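Local coordinates for ribokinase (Staphylococcus aureus, PDB 3RY7), which phosphorylates D-ribose at its O-5 with ATP in a magnesium-dependent reaction, making D-ribose 5-phosphate for nucleotide and amino-acid synthesis or the pentose phosphate pathway, at residues 20-25 with 98-103; 87-92 with 113-118; 130-135 with 156-161; 250-255 with 280-285. One frame throughout, in Å; residues are numbered along the deposited sequence.

Contact 1: 20-25 with 98-103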
loop_
_atom_site.group_PDB
_atom_site.type_symbol
_atom_site.label_atom_id
_atom_site.label_comp_id
_atom_site.label_asym_id
_atom_site.label_seq_id
_atom_site.Cartn_x
_atom_site.Cartn_y
_atom_site.Cartn_z
ATOM N N GLU A 20 -3.601 -10.158 16.723
ATOM C CA GLU A 20 -2.325 -9.760 17.290
ATOM C C GLU A 20 -1.558 -11.048 17.498
ATOM O O GLU A 20 -0.397 -11.184 17.123
ATOM C CB GLU A 20 -2.540 -9.050 18.633
ATOM C CG GLU A 20 -1.572 -7.901 18.897
ATOM C CD GLU A 20 -2.286 -6.583 19.160
ATOM O OE1 GLU A 20 -2.851 -6.415 20.270
ATOM O OE2 GLU A 20 -2.276 -5.712 18.256
ATOM N N ARG A 21 -2.183 -11.992 18.158
ATOM C CA ARG A 21 -1.566 -13.265 18.330
ATOM C C ARG A 21 -2.568 -14.355 18.073
ATOM O O ARG A 21 -3.698 -14.283 18.453
ATOM C CB ARG A 21 -0.894 -13.404 19.708
ATOM C CG ARG A 21 -1.812 -13.689 20.883
ATOM C CD ARG A 21 -1.156 -14.440 22.046
ATOM N NE ARG A 21 -1.754 -15.757 22.224
ATOM C CZ ARG A 21 -2.581 -16.095 23.205
ATOM N NH1 ARG A 21 -2.906 -15.234 24.121
ATOM N NH2 ARG A 21 -3.089 -17.310 23.271
ATOM N N TYR A 22 -2.112 -15.380 17.401
ATOM C CA TYR A 22 -2.956 -16.515 17.062
ATOM C C TYR A 22 -3.485 -17.141 18.333
ATOM O O TYR A 22 -2.730 -17.371 19.268
ATOM C CB TYR A 22 -2.190 -17.575 16.259
ATOM C CG TYR A 22 -1.760 -17.139 14.872
ATOM C CD1 TYR A 22 -2.695 -16.756 13.916
ATOM C CD2 TYR A 22 -0.419 -17.133 14.514
ATOM C CE1 TYR A 22 -2.301 -16.362 12.649
ATOM C CE2 TYR A 22 -0.017 -16.744 13.254
ATOM C CZ TYR A 22 -0.958 -16.358 12.324
ATOM O OH TYR A 22 -0.543 -15.977 11.069
ATOM N N ALA A 23 -4.783 -17.422 18.372
ATOM C CA ALA A 23 -5.334 -18.164 19.488
ATOM C C ALA A 23 -4.723 -19.536 19.441
ATOM O O ALA A 23 -4.132 -19.925 18.439
ATOM C CB ALA A 23 -6.834 -18.326 19.361
ATOM N N GLN A 24 -4.869 -20.266 20.537
ATOM C CA GLN A 24 -4.434 -21.638 20.602
ATOM C C GLN A 24 -5.671 -22.472 20.826
ATOM O O GLN A 24 -6.730 -21.941 21.163
ATOM C CB GLN A 24 -3.371 -21.784 21.693
ATOM C CG GLN A 24 -2.014 -22.264 21.191
ATOM C CD GLN A 24 -1.299 -21.228 20.339
ATOM O OE1 GLN A 24 -1.301 -20.034 20.651
ATOM N NE2 GLN A 24 -0.675 -21.685 19.258
ATOM N N PRO A 25 -5.547 -23.782 20.620
ATOM C CA PRO A 25 -6.672 -24.710 20.735
ATOM C C PRO A 25 -7.445 -24.488 22.032
ATOM O O PRO A 25 -6.828 -24.429 23.096
ATOM C CB PRO A 25 -5.953 -26.051 20.803
ATOM C CG PRO A 25 -4.786 -25.871 19.876
ATOM C CD PRO A 25 -4.383 -24.421 19.957
ATOM N N PHE A 98 -9.401 -18.565 3.767
ATOM C CA PHE A 98 -9.564 -17.982 5.086
ATOM C C PHE A 98 -8.185 -17.840 5.716
ATOM O O PHE A 98 -7.528 -18.830 6.068
ATOM C CB PHE A 98 -10.507 -18.854 5.900
ATOM C CG PHE A 98 -11.769 -19.221 5.145
ATOM C CD1 PHE A 98 -11.879 -20.436 4.489
ATOM C CD2 PHE A 98 -12.833 -18.314 5.056
ATOM C CE1 PHE A 98 -13.039 -20.771 3.782
ATOM C CE2 PHE A 98 -13.998 -18.635 4.344
ATOM C CZ PHE A 98 -14.096 -19.867 3.709
ATOM N N ILE A 99 -7.749 -16.591 5.815
ATOM C CA ILE A 99 -6.380 -16.250 6.175
ATOM C C ILE A 99 -6.308 -15.442 7.480
ATOM O O ILE A 99 -6.849 -14.331 7.564
ATOM C CB ILE A 99 -5.746 -15.422 5.043
ATOM C CG1 ILE A 99 -5.791 -16.222 3.730
ATOM C CG2 ILE A 99 -4.326 -15.032 5.392
ATOM C CD1 ILE A 99 -5.521 -15.400 2.485
ATOM N N THR A 100 -5.656 -16.004 8.495
ATOM C CA THR A 100 -5.455 -15.288 9.748
ATOM C C THR A 100 -4.031 -14.737 9.817
ATOM O O THR A 100 -3.069 -15.502 9.824
ATOM C CB THR A 100 -5.706 -16.198 10.956
ATOM O OG1 THR A 100 -6.941 -16.897 10.783
ATOM C CG2 THR A 100 -5.770 -15.377 12.248
ATOM N N VAL A 101 -3.908 -13.411 9.844
ATOM C CA VAL A 101 -2.624 -12.730 9.966
ATOM C C VAL A 101 -2.329 -12.338 11.424
ATOM O O VAL A 101 -3.211 -11.834 12.119
ATOM C CB VAL A 101 -2.638 -11.433 9.169
ATOM C CG1 VAL A 101 -1.250 -10.827 9.125
ATOM C CG2 VAL A 101 -3.177 -11.677 7.785
ATOM N N ASN A 102 -1.102 -12.554 11.897
ATOM C CA ASN A 102 -0.736 -12.032 13.220
ATOM C C ASN A 102 0.063 -10.728 13.166
ATOM O O ASN A 102 0.295 -10.177 12.084
ATOM C CB ASN A 102 -0.070 -13.092 14.111
ATOM C CG ASN A 102 1.275 -13.571 13.582
ATOM O OD1 ASN A 102 1.881 -12.960 12.694
ATOM N ND2 ASN A 102 1.757 -14.673 14.148
ATOM N N ALA A 103 0.447 -10.214 14.330
ATOM C CA ALA A 103 1.152 -8.940 14.391
ATOM C C ALA A 103 2.449 -8.948 13.576
ATOM O O ALA A 103 2.785 -7.963 12.897
ATOM C CB ALA A 103 1.417 -8.570 15.835
#

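Contact 2: 87-92 with 113-118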
loop_
_atom_site.group_PDB
_atom_site.type_symbol
_atom_site.label_atom_id
_atom_site.label_comp_id
_atom_site.label_asym_id
_atom_site.label_seq_id
_atom_site.Cartn_x
_atom_site.Cartn_y
_atom_site.Cartn_z
ATOM N N ILE A 87 -17.264 -19.178 -16.054
ATOM C CA ILE A 87 -18.382 -20.065 -15.787
ATOM C C ILE A 87 -18.948 -19.820 -14.391
ATOM O O ILE A 87 -18.186 -19.628 -13.447
ATOM C CB ILE A 87 -17.908 -21.530 -15.859
ATOM C CG1 ILE A 87 -17.309 -21.824 -17.231
ATOM C CG2 ILE A 87 -19.048 -22.501 -15.551
ATOM C CD1 ILE A 87 -16.000 -22.574 -17.143
ATOM N N LYS A 88 -20.275 -19.825 -14.261
ATOM C CA LYS A 88 -20.925 -19.734 -12.943
ATOM C C LYS A 88 -21.725 -20.983 -12.693
ATOM O O LYS A 88 -22.434 -21.457 -13.577
ATOM C CB LYS A 88 -21.845 -18.522 -12.836
ATOM C CG LYS A 88 -21.146 -17.202 -13.061
ATOM C CD LYS A 88 -22.017 -16.024 -12.636
ATOM C CE LYS A 88 -21.452 -14.699 -13.141
ATOM N NZ LYS A 88 -22.272 -13.520 -12.695
ATOM N N THR A 89 -21.605 -21.522 -11.491
ATOM C CA THR A 89 -22.280 -22.758 -11.159
ATOM C C THR A 89 -22.955 -22.651 -9.797
ATOM O O THR A 89 -22.450 -21.964 -8.894
ATOM C CB THR A 89 -21.315 -23.927 -11.107
ATOM O OG1 THR A 89 -22.056 -25.116 -10.844
ATOM C CG2 THR A 89 -20.264 -23.739 -10.011
ATOM N N ALA A 90 -24.095 -23.328 -9.667
ATOM C CA ALA A 90 -24.835 -23.387 -8.409
ATOM C C ALA A 90 -24.432 -24.647 -7.671
ATOM O O ALA A 90 -24.852 -24.878 -6.553
ATOM C CB ALA A 90 -26.331 -23.385 -8.667
ATOM N N GLU A 91 -23.591 -25.448 -8.311
ATOM C CA GLU A 91 -23.080 -26.682 -7.730
ATOM C C GLU A 91 -22.243 -26.453 -6.466
ATOM O O GLU A 91 -22.158 -27.320 -5.589
ATOM C CB GLU A 91 -22.232 -27.413 -8.776
ATOM C CG GLU A 91 -21.444 -28.631 -8.242
ATOM C CD GLU A 91 -20.763 -29.433 -9.361
ATOM O OE1 GLU A 91 -20.189 -30.510 -9.074
ATOM O OE2 GLU A 91 -20.806 -28.979 -10.528
ATOM N N ALA A 92 -21.595 -25.298 -6.394
ATOM C CA ALA A 92 -20.714 -24.999 -5.272
ATOM C C ALA A 92 -20.642 -23.493 -5.107
ATOM O O ALA A 92 -20.892 -22.745 -6.049
ATOM C CB ALA A 92 -19.303 -25.585 -5.504
ATOM N N GLY A 113 -11.894 -25.168 -2.094
ATOM C CA GLY A 113 -11.896 -25.287 -3.542
ATOM C C GLY A 113 -13.138 -24.698 -4.179
ATOM O O GLY A 113 -13.044 -23.930 -5.141
ATOM N N GLY A 114 -14.301 -25.057 -3.642
ATOM C CA GLY A 114 -15.568 -24.548 -4.147
ATOM C C GLY A 114 -15.717 -24.728 -5.645
ATOM O O GLY A 114 -15.302 -25.751 -6.188
ATOM N N ALA A 115 -16.300 -23.731 -6.304
ATOM C CA ALA A 115 -16.557 -23.775 -7.753
ATOM C C ALA A 115 -15.310 -24.087 -8.588
ATOM O O ALA A 115 -15.421 -24.734 -9.627
ATOM C CB ALA A 115 -17.189 -22.465 -8.227
ATOM N N ASN A 116 -14.146 -23.601 -8.146
ATOM C CA ASN A 116 -12.890 -23.869 -8.842
ATOM C C ASN A 116 -12.670 -25.359 -9.069
ATOM O O ASN A 116 -12.265 -25.770 -10.149
ATOM C CB ASN A 116 -11.675 -23.305 -8.087
ATOM C CG ASN A 116 -11.725 -21.800 -7.926
ATOM O OD1 ASN A 116 -11.860 -21.049 -8.898
ATOM N ND2 ASN A 116 -11.593 -21.342 -6.682
ATOM N N MET A 117 -12.929 -26.151 -8.043
ATOM C CA MET A 117 -12.698 -27.590 -8.107
ATOM C C MET A 117 -13.881 -28.373 -8.688
ATOM O O MET A 117 -13.911 -29.603 -8.626
ATOM C CB MET A 117 -12.284 -28.122 -6.735
ATOM C CG MET A 117 -10.926 -27.555 -6.282
ATOM S SD MET A 117 -9.615 -27.964 -7.468
ATOM C CE MET A 117 -9.439 -29.711 -7.173
ATOM N N THR A 118 -14.851 -27.667 -9.262
ATOM C CA THR A 118 -15.877 -28.358 -10.043
ATOM C C THR A 118 -15.651 -28.170 -11.554
ATOM O O THR A 118 -16.467 -28.609 -12.366
ATOM C CB THR A 118 -17.293 -27.865 -9.685
ATOM O OG1 THR A 118 -17.486 -26.544 -10.207
ATOM C CG2 THR A 118 -17.508 -27.884 -8.149
HETATM O O HOH W 1 -19.025 -29.811 -12.506
#

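Contact 3: 130-135 with 156-161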
loop_
_atom_site.group_PDB
_atom_site.type_symbol
_atom_site.label_atom_id
_atom_site.label_comp_id
_atom_site.label_asym_id
_atom_site.label_seq_id
_atom_site.Cartn_x
_atom_site.Cartn_y
_atom_site.Cartn_z
ATOM N N ALA A 130 -10.813 -19.627 -27.347
ATOM C CA ALA A 130 -9.794 -18.824 -26.682
ATOM C C ALA A 130 -8.424 -19.508 -26.726
ATOM O O ALA A 130 -7.411 -18.886 -27.047
ATOM C CB ALA A 130 -10.208 -18.558 -25.242
ATOM N N ILE A 131 -8.407 -20.797 -26.405
ATOM C CA ILE A 131 -7.174 -21.567 -26.387
ATOM C C ILE A 131 -6.522 -21.664 -27.775
ATOM O O ILE A 131 -5.341 -21.362 -27.939
ATOM C CB ILE A 131 -7.415 -22.954 -25.810
ATOM C CG1 ILE A 131 -7.819 -22.826 -24.333
ATOM C CG2 ILE A 131 -6.182 -23.824 -25.990
ATOM C CD1 ILE A 131 -8.457 -24.062 -23.738
ATOM N N ILE A 132 -7.300 -22.056 -28.775
ATOM C CA ILE A 132 -6.752 -22.267 -30.105
ATOM C C ILE A 132 -6.004 -21.050 -30.644
ATOM O O ILE A 132 -4.970 -21.183 -31.303
ATOM C CB ILE A 132 -7.840 -22.720 -31.082
ATOM C CG1 ILE A 132 -8.298 -24.128 -30.701
ATOM C CG2 ILE A 132 -7.327 -22.669 -32.520
ATOM C CD1 ILE A 132 -9.369 -24.679 -31.593
ATOM N N ASN A 133 -6.499 -19.863 -30.338
ATOM C CA ASN A 133 -5.892 -18.656 -30.885
ATOM C C ASN A 133 -4.865 -18.005 -29.968
ATOM O O ASN A 133 -4.391 -16.900 -30.239
ATOM C CB ASN A 133 -6.970 -17.669 -31.343
ATOM C CG ASN A 133 -7.824 -18.237 -32.474
ATOM O OD1 ASN A 133 -7.300 -18.797 -33.443
ATOM N ND2 ASN A 133 -9.144 -18.112 -32.347
ATOM N N ALA A 134 -4.501 -18.710 -28.903
ATOM C CA ALA A 134 -3.529 -18.196 -27.941
ATOM C C ALA A 134 -2.078 -18.522 -28.323
ATOM O O ALA A 134 -1.817 -19.491 -29.036
ATOM C CB ALA A 134 -3.829 -18.743 -26.546
ATOM N N ASP A 135 -1.146 -17.710 -27.828
ATOM C CA ASP A 135 0.276 -18.047 -27.848
ATOM C C ASP A 135 0.663 -18.944 -26.666
ATOM O O ASP A 135 1.487 -19.861 -26.801
ATOM C CB ASP A 135 1.110 -16.769 -27.827
ATOM C CG ASP A 135 0.866 -15.909 -29.055
ATOM O OD1 ASP A 135 0.913 -16.477 -30.175
ATOM O OD2 ASP A 135 0.610 -14.685 -28.901
ATOM N N LYS A 156 -1.821 -28.092 -27.219
ATOM C CA LYS A 156 -0.726 -28.838 -27.820
ATOM C C LYS A 156 -1.078 -29.263 -29.251
ATOM O O LYS A 156 -0.239 -29.195 -30.149
ATOM C CB LYS A 156 -0.409 -30.060 -26.955
ATOM C CG LYS A 156 0.814 -30.849 -27.348
ATOM C CD LYS A 156 1.666 -31.169 -26.117
ATOM C CE LYS A 156 2.937 -31.954 -26.482
ATOM N NZ LYS A 156 2.630 -33.307 -27.051
ATOM N N ALA A 157 -2.333 -29.662 -29.459
ATOM C CA ALA A 157 -2.789 -30.130 -30.760
ATOM C C ALA A 157 -2.750 -29.022 -31.788
ATOM O O ALA A 157 -2.552 -29.285 -32.969
ATOM C CB ALA A 157 -4.194 -30.700 -30.660
ATOM N N HIS A 158 -2.934 -27.786 -31.344
ATOM C CA HIS A 158 -2.898 -26.637 -32.250
ATOM C C HIS A 158 -1.618 -25.760 -32.149
ATOM O O HIS A 158 -1.628 -24.592 -32.532
ATOM C CB HIS A 158 -4.151 -25.773 -32.062
ATOM C CG HIS A 158 -5.427 -26.484 -32.395
ATOM N ND1 HIS A 158 -5.888 -26.611 -33.682
ATOM C CD2 HIS A 158 -6.333 -27.106 -31.599
ATOM C CE1 HIS A 158 -7.030 -27.287 -33.672
ATOM N NE2 HIS A 158 -7.318 -27.594 -32.421
ATOM N N GLY A 159 -0.521 -26.321 -31.651
ATOM C CA GLY A 159 0.745 -25.592 -31.600
ATOM C C GLY A 159 0.836 -24.476 -30.555
ATOM O O GLY A 159 1.718 -23.618 -30.614
ATOM N N VAL A 160 -0.072 -24.485 -29.586
ATOM C CA VAL A 160 -0.076 -23.469 -28.532
ATOM C C VAL A 160 0.787 -23.930 -27.346
ATOM O O VAL A 160 0.638 -25.058 -26.863
ATOM C CB VAL A 160 -1.512 -23.144 -28.077
ATOM C CG1 VAL A 160 -1.511 -22.154 -26.904
ATOM C CG2 VAL A 160 -2.323 -22.604 -29.259
ATOM N N THR A 161 1.708 -23.069 -26.902
ATOM C CA THR A 161 2.632 -23.396 -25.804
ATOM C C THR A 161 1.930 -23.552 -24.449
ATOM O O THR A 161 1.190 -22.670 -24.019
ATOM C CB THR A 161 3.720 -22.311 -25.674
ATOM O OG1 THR A 161 4.375 -22.170 -26.935
ATOM C CG2 THR A 161 4.744 -22.691 -24.603
#

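Contact 4: 250-255 with 280-285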
loop_
_atom_site.group_PDB
_atom_site.type_symbol
_atom_site.label_atom_id
_atom_site.label_comp_id
_atom_site.label_asym_id
_atom_site.label_seq_id
_atom_site.Cartn_x
_atom_site.Cartn_y
_atom_site.Cartn_z
ATOM N N THR A 250 2.251 -11.396 -1.044
ATOM C CA THR A 250 1.815 -10.284 -1.869
ATOM C C THR A 250 1.514 -10.723 -3.307
ATOM O O THR A 250 1.559 -9.908 -4.234
ATOM C CB THR A 250 2.926 -9.236 -1.899
ATOM O OG1 THR A 250 4.173 -9.899 -2.171
ATOM C CG2 THR A 250 3.039 -8.556 -0.538
ATOM N N ALA A 251 1.211 -12.009 -3.497
ATOM C CA ALA A 251 1.014 -12.550 -4.845
ATOM C C ALA A 251 2.237 -12.322 -5.738
ATOM O O ALA A 251 2.092 -12.064 -6.938
ATOM C CB ALA A 251 -0.217 -11.930 -5.495
ATOM N N ALA A 252 3.433 -12.388 -5.150
ATOM C CA ALA A 252 4.669 -12.150 -5.895
ATOM C C ALA A 252 4.945 -13.285 -6.886
ATOM O O ALA A 252 5.287 -13.037 -8.035
ATOM C CB ALA A 252 5.844 -11.987 -4.936
ATOM N N GLY A 253 4.799 -14.523 -6.419
ATOM C CA GLY A 253 4.970 -15.703 -7.264
ATOM C C GLY A 253 4.090 -15.667 -8.504
ATOM O O GLY A 253 4.550 -15.914 -9.630
ATOM N N ASP A 254 2.817 -15.339 -8.298
ATOM C CA ASP A 254 1.859 -15.322 -9.398
ATOM C C ASP A 254 2.152 -14.173 -10.322
ATOM O O ASP A 254 1.973 -14.282 -11.536
ATOM C CB ASP A 254 0.424 -15.229 -8.869
ATOM C CG ASP A 254 0.016 -16.466 -8.101
ATOM O OD1 ASP A 254 0.459 -17.581 -8.481
ATOM O OD2 ASP A 254 -0.748 -16.324 -7.120
ATOM N N THR A 255 2.607 -13.064 -9.736
ATOM C CA THR A 255 2.996 -11.884 -10.510
ATOM C C THR A 255 4.229 -12.192 -11.377
ATOM O O THR A 255 4.341 -11.709 -12.501
ATOM C CB THR A 255 3.274 -10.663 -9.583
ATOM O OG1 THR A 255 2.084 -10.333 -8.847
ATOM C CG2 THR A 255 3.752 -9.452 -10.388
ATOM N N LYS A 280 11.366 -8.484 -11.988
ATOM C CA LYS A 280 11.076 -7.068 -11.772
ATOM C C LYS A 280 9.642 -6.904 -11.290
ATOM O O LYS A 280 9.401 -6.428 -10.173
ATOM C CB LYS A 280 11.289 -6.236 -13.042
ATOM C CG LYS A 280 12.738 -5.824 -13.292
ATOM C CD LYS A 280 12.887 -5.141 -14.645
ATOM C CE LYS A 280 14.353 -5.041 -15.072
ATOM N NZ LYS A 280 14.512 -4.467 -16.448
ATOM N N ALA A 281 8.698 -7.311 -12.137
ATOM C CA ALA A 281 7.278 -7.202 -11.824
ATOM C C ALA A 281 7.029 -7.681 -10.409
ATOM O O ALA A 281 6.393 -6.996 -9.615
ATOM C CB ALA A 281 6.458 -8.005 -12.809
ATOM N N SER A 282 7.572 -8.848 -10.087
ATOM C CA SER A 282 7.407 -9.434 -8.763
ATOM C C SER A 282 7.920 -8.546 -7.607
ATOM O O SER A 282 7.333 -8.536 -6.518
ATOM C CB SER A 282 8.090 -10.797 -8.719
ATOM O OG SER A 282 7.961 -11.384 -7.451
ATOM N N SER A 283 9.012 -7.814 -7.828
ATOM C CA SER A 283 9.629 -7.038 -6.743
ATOM C C SER A 283 8.767 -5.828 -6.358
ATOM O O SER A 283 8.640 -5.506 -5.182
ATOM C CB SER A 283 11.041 -6.590 -7.117
ATOM O OG SER A 283 10.991 -5.568 -8.100
ATOM N N LEU A 284 8.165 -5.198 -7.366
ATOM C CA LEU A 284 7.212 -4.102 -7.206
ATOM C C LEU A 284 6.071 -4.423 -6.241
ATOM O O LEU A 284 5.323 -3.542 -5.798
ATOM C CB LEU A 284 6.617 -3.766 -8.565
ATOM C CG LEU A 284 7.585 -2.998 -9.459
ATOM C CD1 LEU A 284 6.900 -2.554 -10.740
ATOM C CD2 LEU A 284 8.143 -1.795 -8.689
ATOM N N THR A 285 5.881 -5.702 -5.934
ATOM C CA THR A 285 4.786 -6.089 -5.081
ATOM C C THR A 285 5.141 -6.022 -3.635
ATOM O O THR A 285 4.290 -5.936 -2.822
ATOM C CB THR A 285 4.130 -7.517 -5.358
ATOM O OG1 THR A 285 4.958 -8.570 -4.886
ATOM C CG2 THR A 285 3.725 -7.724 -6.774
#

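Contact 1: 20-25 with 98-103
The ring of Y22 is the tightly packed part of this contact, wedged between T100 and N102. With Y22 CG anti to the carbonyl carbon (chi1 -67°), N102 CB lies over one ring face, 3.9 Å from the Y22 ring centroid and 18° off the normal, a CH-pi contact displaced toward the rim. The two side chains cross at about a right angle. T100 slides past the ring in the opposite direction, and its CG2 comes within 3.6 Å of Y22 CE1. Threonine suits this place, since its methyl is apolar enough to pack on an aromatic carbon. Y22 OH is 2.9 Å from T100 O, a possible hydrogen bond, but the hydroxyl is modelled less surely and its proton has another candidate acceptor. N102 OD1 accepts from G105 N and Q106 N of its own loop. Toward solvent the contact thins: A103 N donates to E20 O over 3.1 Å at 163°, and the small A103 CB touches E20 O at 3.4 Å, while E20 CG and A103 CB are no nearer than 4.3 Å. The loop after strand 12-18 thus lies against the end of strand 95-101, which runs between strands 12-18 and 107-112, and Y22 also touches T108 on the latter.

Contact 2: 87-92 with 113-118
E91 and T118 reach toward each other tip to tip, yet no direct hydrogen bond crosses between the two segments; a single water makes the polar link. It donates to E91 OE2 and to T118 O, each 2.8 Å away, and K62 NZ also bonds T118 O, so this carbonyl has a second partner. The rest is largely apolar contact. E91, its CG anti to the backbone N (chi1 171°) and its chain extended beyond, brings CD to 3.8 Å from T118 CG2. The small methyl of A92 lies close to the 114-115 backbone, CB sitting 3.6 Å from A115 N, and T89 CG2 meets A115 CB at 3.8 Å. Each threonine has its hydroxyl occupied within its own segment, leaving methyls for the contact: T118 OG1 donates to A115 O over 2.8 Å, beside the backbone bond from T118 N to the same oxygen, and T89 OG1 accepts from E91 N at 3.0 Å. G114, with phi 52°, has a backbone turn that glycine adopts readily just before the 3-10 segment. The arrangement pairs an ST turn begun by T89, at the edge strand of the main sheet, with a 3-10 turn. Together they close the base of the hairpin formed by strands 95-101 and 107-112, part of the small lid sheet of the pfkB sugar kinases.

Contact 3: 130-135 with 156-161
D135 O accepts from T161 N where two helices have ended and two parallel strands begin. The bond is 3.2 Å long with an N-H...O angle of 140°. N133 is the first residue to leave helix 128-132, and H158 the first to leave helix 145-157. The second helix ends in a Schellman motif with G159 as C-prime residue, its positive phi one that a residue without a side chain takes up easily. V160 then packs between the two helix exits. Its CG1 stands anti to the backbone N (chi1 176°) and approaches A134 CB to 4.1 Å, while CG2 faces carbonyl oxygens, 3.2 Å from A134 O and 3.5 Å from I131 O. A compact branched side chain suits this position, since its two methyls can touch both the A134 methyl and the backbone oxygens. Farther out, I132 CD1 lies over one face of the H158 imidazole, 4.0 Å from the ring centroid and 24° off its normal, a CH-pi contact between obliquely crossing side chains. The contact joins the strand 136-140, helix 145-157, strand 161-165 crossover to the helix before it. The V160 side chain has no donor for the carbonyls it meets, but K266 NZ bonds to G159 O and T161 OG1, and weakly to D135 O; these oxygens would be expected to stabilise a positively charged ammonium group.

Contact 4: 250-255 with 280-285
Residues 251-254 (A-A-G-D) correspond to what is, in pfkB kinases, the anion-hole signature at the N terminus of a helix, here 252-263; they include G253 of the ATP site and the proton acceptor D254. Beside them meet T250 and T285, both assigned to the potassium site. Their OG1 atoms, T250 OG1 and T285 OG1, lie 3.1 Å apart, a possible hydrogen bond, since the T250 hydroxyl has another acceptor within reach. T285 OG1 donates to S282 O at 2.9 Å, and T285 CG2 meets T255 OG1 tip to tip at 3.7 Å. T255 suits the helix start: its hydroxyl donates to A251 O over 2.6 Å while T255 N reaches that oxygen from the opposite face of the carbonyl, and its CG2 packs against A281 CB at 3.9 Å. S282 OG, anti to its backbone N (chi1 179°), lies 3.2 Å from A252 O, again only a possible bond because its proton has another acceptor; small A252 lets the hydroxyl in close. D248, a further potassium-site residue, accepts from T250 N, A252 N and G253 N. Helix 252-263 thus packs by its first turn on the end of helix 271-283, with N45 of helix 42-52 touching A251 and P296 of the second subunit on T285.

From the N terminus, the chain leaves strand 12-18 and contact 1 brings the following loop to the end of strand 95-101, closing a long loop that holds strands 36-40, 56-64 and 87-89 and helices 42-52 and 70-78. Before that loop is complete, segment 87-92 opens contact 2, so contacts 1 and 2 cross: 113-118 returns only after 98-103 has been used. Contact 1 closes on the lid sheet itself; contact 2 ties the base of the lid hairpin to edge strand 87-89 of the main sheet. Contact 3 follows in series, closing a short loop around strand 136-140 and helix 145-157. Contact 4 comes last and closes the connection from helix 252-263 to helix 271-283 at the active site. Contacts 1 and 3 lie on opposite sides of the chain's centre.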